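Local coordinates for protein aldose 1-epimerase (Caenorhabditis elegans, PDB 1LUR) that probably interconverts the alpha and beta anomers of aldose sugars such as galactose, at residues A[152-157]-A[330-335]; A[254-259]-A[267-272]. All blocks are in the same frame, centred on the assembly; numbering follows the deposited sequence.

Both contacts are antiparallel strand pairings in one large beta sheet of the aldose 1-epimerase fold. Contact 1 joins strands 152-160 and 327-337, which lie far apart in the chain. Contact 2 is a hairpin, and it is nested inside the loop that contact 1 closes. Strands 327-337 and 265-271 are themselves neighbours, with Val332 N bonded to Thr270 O and Tyr333 packed on Leu267 and Ile269. Contact 1 is mostly buried and regular, and a glutamine-threonine bond adds to its backbone pairing. Contact 2 is only partly buried. A beta bulge lies at one end of its pairing, and a water joins two hydroxyls on its polar face.

Contact 1. Residues A[152-157]-A[330-335]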
ATOM      1  N   GLN A 152      -9.826 -14.240   3.177  1.00 29.77           N
ATOM      2  CA  GLN A 152      -9.590 -12.815   3.047  1.00 29.85           C
ATOM      3  C   GLN A 152      -8.551 -12.317   4.037  1.00 29.63           C
ATOM      4  O   GLN A 152      -8.420 -12.839   5.149  1.00 29.09           O
ATOM      5  CB  GLN A 152     -10.874 -12.027   3.305  1.00 31.78           C
ATOM      6  CG  GLN A 152     -12.065 -12.426   2.467  1.00 32.71           C
ATOM      7  CD  GLN A 152     -13.275 -11.586   2.793  1.00 33.54           C
ATOM      8  OE1 GLN A 152     -13.608 -11.394   3.962  1.00 33.39           O
ATOM      9  NE2 GLN A 152     -13.944 -11.079   1.761  1.00 31.87           N
ATOM     10  N   LEU A 153      -7.805 -11.307   3.612  1.00 27.97           N
ATOM     11  CA  LEU A 153      -6.786 -10.696   4.445  1.00 26.63           C
ATOM     12  C   LEU A 153      -7.405  -9.318   4.638  1.00 26.74           C
ATOM     13  O   LEU A 153      -7.662  -8.603   3.663  1.00 27.18           O
ATOM     14  CB  LEU A 153      -5.447 -10.555   3.718  1.00 25.80           C
ATOM     15  CG  LEU A 153      -4.461  -9.625   4.443  1.00 26.92           C
ATOM     16  CD1 LEU A 153      -4.082 -10.213   5.803  1.00 30.69           C
ATOM     17  CD2 LEU A 153      -3.218  -9.430   3.589  1.00 29.84           C
ATOM     18  N   ILE A 154      -7.696  -8.968   5.880  1.00 25.75           N
ATOM     19  CA  ILE A 154      -8.289  -7.672   6.167  1.00 26.51           C
ATOM     20  C   ILE A 154      -7.276  -6.771   6.856  1.00 26.28           C
ATOM     21  O   ILE A 154      -6.663  -7.159   7.859  1.00 25.02           O
ATOM     22  CB  ILE A 154      -9.520  -7.811   7.088  1.00 27.66           C
ATOM     23  CG1 ILE A 154     -10.628  -8.581   6.363  1.00 28.40           C
ATOM     24  CG2 ILE A 154     -10.004  -6.432   7.524  1.00 27.90           C
ATOM     25  CD1 ILE A 154     -11.816  -8.908   7.240  1.00 31.40           C
ATOM     26  N   ILE A 155      -7.087  -5.577   6.303  1.00 25.70           N
ATOM     27  CA  ILE A 155      -6.153  -4.625   6.880  1.00 26.43           C
ATOM     28  C   ILE A 155      -6.986  -3.447   7.353  1.00 27.47           C
ATOM     29  O   ILE A 155      -7.705  -2.826   6.569  1.00 26.24           O
ATOM     30  CB  ILE A 155      -5.121  -4.072   5.867  1.00 28.09           C
ATOM     31  CG1 ILE A 155      -4.272  -5.197   5.275  1.00 27.12           C
ATOM     32  CG2 ILE A 155      -4.207  -3.072   6.577  1.00 26.58           C
ATOM     33  CD1 ILE A 155      -3.186  -4.696   4.330  1.00 29.06           C
ATOM     34  N   GLU A 156      -6.908  -3.157   8.643  1.00 26.22           N
ATOM     35  CA  GLU A 156      -7.656  -2.047   9.204  1.00 27.84           C
ATOM     36  C   GLU A 156      -6.654  -0.983   9.600  1.00 27.80           C
ATOM     37  O   GLU A 156      -5.593  -1.291  10.136  1.00 26.42           O
ATOM     38  CB  GLU A 156      -8.421  -2.476  10.446  1.00 30.99           C
ATOM     39  CG  GLU A 156      -9.549  -3.438  10.187  1.00 35.05           C
ATOM     40  CD  GLU A 156     -10.053  -4.052  11.471  1.00 38.46           C
ATOM     41  OE1 GLU A 156     -10.494  -3.292  12.368  1.00 42.38           O
ATOM     42  OE2 GLU A 156      -9.998  -5.293  11.587  1.00 41.23           O
ATOM     43  N   HIS A 157      -7.001   0.264   9.319  1.00 26.07           N
ATOM     44  CA  HIS A 157      -6.153   1.396   9.639  1.00 25.02           C
ATOM     45  C   HIS A 157      -6.976   2.283  10.569  1.00 24.48           C
ATOM     46  O   HIS A 157      -8.031   2.767  10.189  1.00 24.95           O
ATOM     47  CB  HIS A 157      -5.789   2.154   8.355  1.00 25.10           C
ATOM     48  CG  HIS A 157      -4.761   1.463   7.514  1.00 24.81           C
ATOM     49  ND1 HIS A 157      -4.465   1.859   6.227  1.00 23.21           N
ATOM     50  CD2 HIS A 157      -3.932   0.428   7.791  1.00 23.56           C
ATOM     51  CE1 HIS A 157      -3.496   1.098   5.747  1.00 23.89           C
ATOM     52  NE2 HIS A 157      -3.154   0.223   6.677  1.00 26.51           N
ATOM     53  N   GLU A 330     -10.251   0.640   5.772  1.00 29.22           N
ATOM     54  CA  GLU A 330      -9.977  -0.785   5.687  1.00 28.80           C
ATOM     55  C   GLU A 330      -9.737  -1.217   4.249  1.00 28.18           C
ATOM     56  O   GLU A 330     -10.175  -0.561   3.297  1.00 26.64           O
ATOM     57  CB  GLU A 330     -11.129  -1.612   6.284  1.00 33.85           C
ATOM     58  CG  GLU A 330     -12.378  -1.679   5.428  1.00 37.59           C
ATOM     59  CD  GLU A 330     -13.327  -2.800   5.846  1.00 41.57           C
ATOM     60  OE1 GLU A 330     -14.377  -2.955   5.191  1.00 42.48           O
ATOM     61  OE2 GLU A 330     -13.026  -3.527   6.821  1.00 42.33           O
ATOM     62  N   ILE A 331      -9.021  -2.324   4.113  1.00 25.80           N
ATOM     63  CA  ILE A 331      -8.689  -2.894   2.819  1.00 25.04           C
ATOM     64  C   ILE A 331      -8.954  -4.382   2.959  1.00 25.68           C
ATOM     65  O   ILE A 331      -8.417  -5.020   3.867  1.00 25.71           O
ATOM     66  CB  ILE A 331      -7.197  -2.713   2.481  1.00 22.91           C
ATOM     67  CG1 ILE A 331      -6.799  -1.240   2.583  1.00 21.19           C
ATOM     68  CG2 ILE A 331      -6.932  -3.200   1.076  1.00 23.93           C
ATOM     69  CD1 ILE A 331      -5.296  -0.998   2.442  1.00 20.86           C
ATOM     70  N   VAL A 332      -9.789  -4.934   2.083  1.00 26.25           N
ATOM     71  CA  VAL A 332     -10.092  -6.357   2.147  1.00 25.12           C
ATOM     72  C   VAL A 332      -9.571  -7.072   0.906  1.00 26.01           C
ATOM     73  O   VAL A 332     -10.009  -6.784  -0.207  1.00 25.90           O
ATOM     74  CB  VAL A 332     -11.613  -6.609   2.268  1.00 25.95           C
ATOM     75  CG1 VAL A 332     -11.883  -8.115   2.411  1.00 27.36           C
ATOM     76  CG2 VAL A 332     -12.162  -5.861   3.469  1.00 26.68           C
ATOM     77  N   TYR A 333      -8.614  -7.978   1.104  1.00 26.45           N
ATOM     78  CA  TYR A 333      -8.035  -8.738   0.003  1.00 27.97           C
ATOM     79  C   TYR A 333      -8.651 -10.132   0.030  1.00 30.68           C
ATOM     80  O   TYR A 333      -8.564 -10.830   1.043  1.00 28.83           O
ATOM     81  CB  TYR A 333      -6.517  -8.903   0.156  1.00 28.20           C
ATOM     82  CG  TYR A 333      -5.722  -7.626   0.248  1.00 29.75           C
ATOM     83  CD1 TYR A 333      -5.750  -6.849   1.402  1.00 30.49           C
ATOM     84  CD2 TYR A 333      -4.911  -7.211  -0.810  1.00 30.84           C
ATOM     85  CE1 TYR A 333      -4.988  -5.693   1.504  1.00 33.20           C
ATOM     86  CE2 TYR A 333      -4.146  -6.055  -0.718  1.00 30.66           C
ATOM     87  CZ  TYR A 333      -4.188  -5.303   0.438  1.00 32.42           C
ATOM     88  OH  TYR A 333      -3.430  -4.158   0.539  1.00 34.79           O
ATOM     89  N   THR A 334      -9.273 -10.534  -1.071  1.00 31.24           N
ATOM     90  CA  THR A 334      -9.885 -11.857  -1.141  1.00 32.90           C
ATOM     91  C   THR A 334      -9.084 -12.688  -2.127  1.00 33.66           C
ATOM     92  O   THR A 334      -8.883 -12.278  -3.269  1.00 33.28           O
ATOM     93  CB  THR A 334     -11.346 -11.797  -1.629  1.00 32.86           C
ATOM     94  OG1 THR A 334     -12.131 -11.032  -0.709  1.00 28.25           O
ATOM     95  CG2 THR A 334     -11.928 -13.204  -1.724  1.00 34.83           C
ATOM     96  N   PHE A 335      -8.625 -13.854  -1.680  1.00 35.86           N
ATOM     97  CA  PHE A 335      -7.847 -14.740  -2.528  1.00 36.06           C
ATOM     98  C   PHE A 335      -8.706 -15.907  -2.996  1.00 37.58           C
ATOM     99  O   PHE A 335      -9.444 -16.502  -2.210  1.00 37.23           O
ATOM    100  CB  PHE A 335      -6.622 -15.247  -1.768  1.00 35.11           C
ATOM    101  CG  PHE A 335      -5.750 -14.145  -1.240  1.00 35.75           C
ATOM    102  CD1 PHE A 335      -5.952 -13.627   0.037  1.00 34.31           C
ATOM    103  CD2 PHE A 335      -4.761 -13.584  -2.042  1.00 35.57           C
ATOM    104  CE1 PHE A 335      -5.187 -12.564   0.506  1.00 35.28           C
ATOM    105  CE2 PHE A 335      -3.987 -12.517  -1.583  1.00 34.41           C
ATOM    106  CZ  PHE A 335      -4.203 -12.007  -0.306  1.00 34.98           C
TER
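Glu330 pairs with Glu156 at a non-hydrogen-bonded position. Glu330 CA makes a C-H...O contact with Ile155 O at 3.2 Å. The two carboxylates stay apart, with Glu156 OE2 and Glu330 OE2 5.9 Å from each other. Ile331 is next and bonds both ways with Ile155. Ile155 N to Ile331 O is nearly straight (174°), and Ile331 N gives the return bond to Ile155 O. Their CB atoms meet on the face that also carries Leu153 and Tyr333. Val332 turns to the other face. Its CG1 is anti to the backbone N (chi1 -177°) and lies 3.7 Å from Gln152 NE2, while Ile154 lies alongside. The strands belong to the large antiparallel sheet of the galactose mutarotase-like beta-sandwich, and strand 327-337 is held on its other side by strand 265-271. Tyr333 exchanges two backbone bonds with Leu153. Leu153 O lies at the edge of its ring, near the ring plane, and Ile155 CD1 reaches Tyr333 CE1 at 3.5 Å. Trp175 also meets this ring. At Thr334, OG1 accepts a 3.1 Å bond from Gln152 NE2, and this oxygen lies tilted from the glutamine amide plane. The glutamine side chain lies alongside the threonine, and its OE1 is taken by Asn148. An alanine at Gln152 would probably leave Thr334 OG1 and Asn148 ND2 without this amide partner and Val332 CG1 less covered. Phe335 turns its ring edge to Leu153, with Phe335 CE1 3.8 Å from Leu153 CB, and also packs on Leu37 of strand 33-40.

Contact 2. Residues A[254-259]-A[267-272]; sequences TYLRFW and LSITTS
This is a beta hairpin with a classic bulge, in the large sheet of the epimerase fold. Strand 256-259 runs antiparallel to 267-271. Phe258 and Leu267 exchange two short backbone bonds, both 2.6 Å between N and O. Ile269 N bonds to Leu256 O. At the bulge, Tyr255 and Leu256 both face Ile269. Tyr255 N gives Ile269 O a nearly straight bond (172°), whereas the one from Leu256 N is weak. From the bulge the Tyr255 ring extends beside the other strand, with Tyr255 CE2 at its edge 3.5 Å from Thr271 O. On the buried face, Leu256 and Ile269 lie side by side, and Leu256 CD2 touches Ile269 CD1 at 4.0 Å. On the opposite face, Thr254 CG2 rests on Ser268 CB. That methyl also lies 3.9 Å above the centre of the Arg257 guanidinium. One water links Thr254 OG1 to Ser268 OG. Arg257 NH1 forms a salt bridge with Glu191 of the adjoining strand 187-192. That strand flanks 256-259, and strand 327-337 flanks 265-271. Strand 300-305 packs against the buried face, where Ile302 meets Leu267 and Ile269.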
ATOM      1  N   THR A 254     -16.349  -5.299  -5.320  1.00 48.06           N
ATOM      2  CA  THR A 254     -14.953  -5.414  -5.725  1.00 46.33           C
ATOM      3  C   THR A 254     -14.592  -4.260  -6.655  1.00 45.50           C
ATOM      4  O   THR A 254     -15.334  -3.952  -7.588  1.00 45.52           O
ATOM      5  CB  THR A 254     -14.701  -6.739  -6.464  1.00 46.68           C
ATOM      6  OG1 THR A 254     -14.994  -7.834  -5.587  1.00 47.87           O
ATOM      7  CG2 THR A 254     -13.250  -6.834  -6.923  1.00 46.87           C
ATOM      8  N   TYR A 255     -13.452  -3.625  -6.400  1.00 42.63           N
ATOM      9  CA  TYR A 255     -13.008  -2.505  -7.225  1.00 40.01           C
ATOM     10  C   TYR A 255     -11.798  -2.876  -8.060  1.00 38.89           C
ATOM     11  O   TYR A 255     -11.498  -2.222  -9.058  1.00 38.70           O
ATOM     12  CB  TYR A 255     -12.655  -1.309  -6.350  1.00 38.18           C
ATOM     13  CG  TYR A 255     -13.805  -0.809  -5.525  1.00 36.78           C
ATOM     14  CD1 TYR A 255     -15.054  -0.579  -6.103  1.00 37.42           C
ATOM     15  CD2 TYR A 255     -13.649  -0.549  -4.164  1.00 36.44           C
ATOM     16  CE1 TYR A 255     -16.120  -0.104  -5.349  1.00 36.48           C
ATOM     17  CE2 TYR A 255     -14.708  -0.073  -3.403  1.00 36.70           C
ATOM     18  CZ  TYR A 255     -15.940   0.147  -4.001  1.00 37.28           C
ATOM     19  OH  TYR A 255     -16.994   0.614  -3.245  1.00 38.23           O
ATOM     20  N   LEU A 256     -11.104  -3.929  -7.644  1.00 37.29           N
ATOM     21  CA  LEU A 256      -9.923  -4.387  -8.353  1.00 36.61           C
ATOM     22  C   LEU A 256      -9.776  -5.901  -8.304  1.00 37.49           C
ATOM     23  O   LEU A 256     -10.002  -6.526  -7.267  1.00 37.09           O
ATOM     24  CB  LEU A 256      -8.676  -3.722  -7.763  1.00 35.11           C
ATOM     25  CG  LEU A 256      -7.301  -4.202  -8.237  1.00 34.71           C
ATOM     26  CD1 LEU A 256      -6.265  -3.123  -7.962  1.00 35.82           C
ATOM     27  CD2 LEU A 256      -6.919  -5.492  -7.525  1.00 34.83           C
ATOM     28  N   ARG A 257      -9.391  -6.475  -9.439  1.00 38.61           N
ATOM     29  CA  ARG A 257      -9.192  -7.915  -9.577  1.00 40.66           C
ATOM     30  C   ARG A 257      -7.843  -8.083 -10.270  1.00 39.70           C
ATOM     31  O   ARG A 257      -7.625  -7.545 -11.356  1.00 41.20           O
ATOM     32  CB  ARG A 257     -10.315  -8.524 -10.422  1.00 42.74           C
ATOM     33  CG  ARG A 257     -11.712  -8.133  -9.938  1.00 47.80           C
ATOM     34  CD  ARG A 257     -12.793  -8.504 -10.949  1.00 51.73           C
ATOM     35  NE  ARG A 257     -14.086  -7.891 -10.635  1.00 56.06           N
ATOM     36  CZ  ARG A 257     -14.324  -6.580 -10.663  1.00 58.39           C
ATOM     37  NH1 ARG A 257     -13.358  -5.730 -10.992  1.00 59.30           N
ATOM     38  NH2 ARG A 257     -15.531  -6.115 -10.360  1.00 58.97           N
ATOM     39  N   PHE A 258      -6.942  -8.818  -9.630  1.00 39.31           N
ATOM     40  CA  PHE A 258      -5.601  -9.068 -10.152  1.00 39.72           C
ATOM     41  C   PHE A 258      -5.412 -10.584 -10.164  1.00 42.28           C
ATOM     42  O   PHE A 258      -5.602 -11.244  -9.142  1.00 41.57           O
ATOM     43  CB  PHE A 258      -4.587  -8.393  -9.218  1.00 38.85           C
ATOM     44  CG  PHE A 258      -3.166  -8.409  -9.713  1.00 37.66           C
ATOM     45  CD1 PHE A 258      -2.853  -7.997 -11.006  1.00 38.51           C
ATOM     46  CD2 PHE A 258      -2.130  -8.773  -8.858  1.00 36.55           C
ATOM     47  CE1 PHE A 258      -1.524  -7.948 -11.436  1.00 36.61           C
ATOM     48  CE2 PHE A 258      -0.801  -8.727  -9.277  1.00 36.34           C
ATOM     49  CZ  PHE A 258      -0.497  -8.312 -10.572  1.00 37.32           C
ATOM     50  N   TRP A 259      -5.043 -11.146 -11.310  1.00 44.28           N
ATOM     51  CA  TRP A 259      -4.855 -12.590 -11.374  1.00 46.18           C
ATOM     52  C   TRP A 259      -3.836 -13.061 -12.402  1.00 46.73           C
ATOM     53  O   TRP A 259      -3.398 -12.298 -13.267  1.00 45.63           O
ATOM     54  CB  TRP A 259      -6.206 -13.267 -11.638  1.00 47.04           C
ATOM     55  CG  TRP A 259      -6.757 -13.030 -13.019  1.00 48.69           C
ATOM     56  CD1 TRP A 259      -6.543 -13.797 -14.132  1.00 50.17           C
ATOM     57  CD2 TRP A 259      -7.600 -11.949 -13.436  1.00 49.08           C
ATOM     58  NE1 TRP A 259      -7.201 -13.261 -15.213  1.00 49.04           N
ATOM     59  CE2 TRP A 259      -7.858 -12.127 -14.814  1.00 49.61           C
ATOM     60  CE3 TRP A 259      -8.161 -10.845 -12.780  1.00 49.82           C
ATOM     61  CZ2 TRP A 259      -8.655 -11.241 -15.549  1.00 49.79           C
ATOM     62  CZ3 TRP A 259      -8.955  -9.964 -13.513  1.00 50.08           C
ATOM     63  CH2 TRP A 259      -9.194 -10.169 -14.882  1.00 50.30           C
ATOM     64  N   LEU A 267      -6.728 -12.266  -7.025  1.00 41.11           N
ATOM     65  CA  LEU A 267      -6.810 -11.368  -5.882  1.00 37.63           C
ATOM     66  C   LEU A 267      -7.829 -10.287  -6.202  1.00 36.72           C
ATOM     67  O   LEU A 267      -7.751  -9.651  -7.253  1.00 35.64           O
ATOM     68  CB  LEU A 267      -5.449 -10.718  -5.617  1.00 39.53           C
ATOM     69  CG  LEU A 267      -5.452  -9.449  -4.760  1.00 39.31           C
ATOM     70  CD1 LEU A 267      -5.921  -9.801  -3.357  1.00 41.81           C
ATOM     71  CD2 LEU A 267      -4.065  -8.822  -4.719  1.00 40.73           C
ATOM     72  N   SER A 268      -8.797 -10.093  -5.313  1.00 34.60           N
ATOM     73  CA  SER A 268      -9.820  -9.077  -5.517  1.00 34.51           C
ATOM     74  C   SER A 268      -9.734  -8.157  -4.309  1.00 33.88           C
ATOM     75  O   SER A 268      -9.480  -8.612  -3.192  1.00 34.05           O
ATOM     76  CB  SER A 268     -11.216  -9.703  -5.600  1.00 36.28           C
ATOM     77  OG  SER A 268     -11.651 -10.158  -4.333  1.00 42.17           O
ATOM     78  N   ILE A 269      -9.949  -6.869  -4.530  1.00 32.15           N
ATOM     79  CA  ILE A 269      -9.882  -5.900  -3.444  1.00 31.17           C
ATOM     80  C   ILE A 269     -11.068  -4.951  -3.350  1.00 31.86           C
ATOM     81  O   ILE A 269     -11.653  -4.549  -4.353  1.00 30.98           O
ATOM     82  CB  ILE A 269      -8.603  -5.027  -3.575  1.00 29.79           C
ATOM     83  CG1 ILE A 269      -7.360  -5.893  -3.389  1.00 29.63           C
ATOM     84  CG2 ILE A 269      -8.635  -3.880  -2.567  1.00 28.90           C
ATOM     85  CD1 ILE A 269      -6.056  -5.143  -3.632  1.00 32.24           C
ATOM     86  N   THR A 270     -11.416  -4.607  -2.119  1.00 31.93           N
ATOM     87  CA  THR A 270     -12.506  -3.692  -1.842  1.00 31.68           C
ATOM     88  C   THR A 270     -11.894  -2.846  -0.730  1.00 30.41           C
ATOM     89  O   THR A 270     -11.226  -3.368   0.164  1.00 30.48           O
ATOM     90  CB  THR A 270     -13.785  -4.405  -1.357  1.00 34.39           C
ATOM     91  OG1 THR A 270     -14.852  -3.452  -1.299  1.00 39.53           O
ATOM     92  CG2 THR A 270     -13.595  -5.015   0.017  1.00 34.63           C
ATOM     93  N   THR A 271     -12.080  -1.538  -0.798  1.00 29.20           N
ATOM     94  CA  THR A 271     -11.515  -0.667   0.221  1.00 28.46           C
ATOM     95  C   THR A 271     -12.352   0.570   0.445  1.00 27.87           C
ATOM     96  O   THR A 271     -13.141   0.968  -0.413  1.00 28.43           O
ATOM     97  CB  THR A 271     -10.080  -0.232  -0.168  1.00 28.06           C
ATOM     98  OG1 THR A 271      -9.589   0.720   0.784  1.00 27.99           O
ATOM     99  CG2 THR A 271     -10.070   0.403  -1.558  1.00 29.90           C
ATOM    100  N   SER A 272     -12.176   1.170   1.614  1.00 28.61           N
ATOM    101  CA  SER A 272     -12.902   2.373   1.978  1.00 27.38           C
ATOM    102  C   SER A 272     -12.182   3.561   1.359  1.00 27.85           C
ATOM    103  O   SER A 272     -12.770   4.634   1.193  1.00 26.25           O
ATOM    104  CB  SER A 272     -12.941   2.518   3.498  1.00 28.06           C
ATOM    105  OG  SER A 272     -11.628   2.459   4.044  1.00 30.17           O
TER
HETATM  106  O   HOH W   1     -13.348  -8.079  -3.734  1.00 53.63           O